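Local coordinates for protein tRNA (guanine(26)-N(2))-dimethyltransferase (Pyrococcus horikoshii, PDB 2DUL) that probably dimethylates the N2 amino group of guanine 26 in tRNAs, using S-adenosyl-L-methionine as the methyl donor, at residues N35-V39 with I60-R64. Numbering follows the deposited sequence.
Sequences NRDIV and IRGIR
Both segments are regular alpha-helix: 35-39 belongs to helix 33-46 and 60-64 opens helix 60-68, with Val39 N to Asn35 O (3.3 Å) and Arg64 N to Ile60 O (3.0 Å). The axes run roughly the same way, crossing at -32°, 10.5 Å apart at closest, with Arg36 opposite Arg61 (CA to CA 6.5 Å). Arg36 (m, t, m, chi4 -86°) points across and bends at chi3, so that Ile60 CG2 covers one face of its guanidinium; its NE lies 3.7 Å from Ile60 CG1 and pairs with Glu8. Arg61 (t, t, m) leaves its helix sideways, then swings over Arg36, whose CG sits 3.9 Å from Arg61 CZ on the guanidinium face. Its NH2 donates to OD1 of Asn35 (t) at 3.1 Å and lies 4.0 Å from Val39 CG1. In this class I methyltransferase fold helix 33-46 precedes and helix 60-68 follows strand 50-53 of the central sheet, and Arg36 and Arg61 are predicted to bind S-adenosyl-L-methionine. In this apo structure Arg36 NH1 and Arg61 NH1 stand 4.2 Å apart, linked by weak hydrogen bonds to one water (3.0 and 3.5 Å), while Asp136 and Asp138 offset Arg61's charge. Arg64 (m, t, p, t) stretches past Arg36, its NH1 3.6 Å from Arg36 CB, to form a salt bridge with Asp37: NH2 to OD1 2.7 Å, with a weak hydrogen bond from NH1 to OD1 at 3.2 Å. Asp37 (m) starts away from the neighbouring helix, yet its OD1 meets the Arg64 guanidinium edge near the plane and accepts from Ala300 N, while OD2 accepts from Arg301 N.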
# COMPACT_ATOMS: atom_id res chain seq x y z
N ASN A 35 -1.33 8.09 -6.41
CA ASN A 35 -1.50 6.69 -6.02
C ASN A 35 -1.59 5.83 -7.28
O ASN A 35 -0.93 4.80 -7.38
CB ASN A 35 -2.78 6.55 -5.18
CG ASN A 35 -3.06 5.11 -4.77
OD1 ASN A 35 -3.32 4.24 -5.61
ND2 ASN A 35 -3.03 4.84 -3.47
N ARG A 36 -2.40 6.26 -8.24
CA ARG A 36 -2.55 5.51 -9.48
C ARG A 36 -1.26 5.51 -10.31
O ARG A 36 -0.95 4.52 -10.98
CB ARG A 36 -3.74 6.05 -10.28
CG ARG A 36 -5.09 5.73 -9.64
CD ARG A 36 -6.26 6.22 -10.48
NE ARG A 36 -6.53 7.65 -10.31
CZ ARG A 36 -7.29 8.17 -9.35
NH1 ARG A 36 -7.86 7.39 -8.45
NH2 ARG A 36 -7.48 9.48 -9.30
N ASP A 37 -0.50 6.61 -10.26
CA ASP A 37 0.77 6.66 -10.99
C ASP A 37 1.67 5.54 -10.47
O ASP A 37 2.28 4.81 -11.25
CB ASP A 37 1.51 7.98 -10.76
CG ASP A 37 1.03 9.11 -11.66
OD1 ASP A 37 0.48 8.84 -12.75
OD2 ASP A 37 1.22 10.28 -11.27
N ILE A 38 1.75 5.42 -9.14
CA ILE A 38 2.59 4.42 -8.50
C ILE A 38 2.25 3.01 -8.98
O ILE A 38 3.14 2.25 -9.36
CB ILE A 38 2.46 4.48 -6.95
CG1 ILE A 38 2.81 5.88 -6.45
CG2 ILE A 38 3.39 3.46 -6.30
CD1 ILE A 38 4.19 6.35 -6.83
N VAL A 39 0.97 2.66 -8.96
CA VAL A 39 0.58 1.33 -9.40
C VAL A 39 0.88 1.14 -10.89
O VAL A 39 1.31 0.06 -11.31
CB VAL A 39 -0.93 1.04 -9.07
CG1 VAL A 39 -1.83 2.06 -9.72
CG2 VAL A 39 -1.29 -0.37 -9.52
N ILE A 60 -11.43 5.29 -13.65
CA ILE A 60 -10.10 5.84 -13.93
C ILE A 60 -8.94 4.88 -13.72
O ILE A 60 -8.03 4.82 -14.55
CB ILE A 60 -9.84 7.13 -13.10
CG1 ILE A 60 -8.45 7.69 -13.43
CG2 ILE A 60 -9.94 6.84 -11.61
CD1 ILE A 60 -8.28 8.10 -14.89
N ARG A 61 -8.96 4.11 -12.63
CA ARG A 61 -7.85 3.19 -12.36
C ARG A 61 -7.72 2.13 -13.45
O ARG A 61 -6.65 1.97 -14.03
CB ARG A 61 -8.04 2.53 -10.99
CG ARG A 61 -6.82 1.76 -10.49
CD ARG A 61 -7.06 1.20 -9.09
NE ARG A 61 -7.32 2.25 -8.11
CZ ARG A 61 -6.38 2.85 -7.37
NH1 ARG A 61 -6.74 3.80 -6.52
NH2 ARG A 61 -5.11 2.49 -7.47
N GLY A 62 -8.81 1.41 -13.71
CA GLY A 62 -8.78 0.38 -14.74
C GLY A 62 -8.47 0.92 -16.12
O GLY A 62 -7.77 0.29 -16.91
N ILE A 63 -9.01 2.10 -16.44
CA ILE A 63 -8.75 2.70 -17.74
C ILE A 63 -7.26 3.00 -17.89
O ILE A 63 -6.67 2.75 -18.95
CB ILE A 63 -9.58 3.99 -17.93
CG1 ILE A 63 -11.05 3.62 -18.12
CG2 ILE A 63 -9.07 4.77 -19.15
CD1 ILE A 63 -12.01 4.79 -17.97
N ARG A 64 -6.63 3.52 -16.84
CA ARG A 64 -5.20 3.80 -16.91
C ARG A 64 -4.41 2.50 -16.99
O ARG A 64 -3.38 2.43 -17.66
CB ARG A 64 -4.76 4.65 -15.72
CG ARG A 64 -5.33 6.06 -15.76
CD ARG A 64 -4.59 6.98 -14.80
NE ARG A 64 -3.17 7.07 -15.13
CZ ARG A 64 -2.25 7.57 -14.31
NH1 ARG A 64 -2.60 8.03 -13.12
NH2 ARG A 64 -0.98 7.60 -14.68
O HOH W 1 -9.55 4.91 -8.19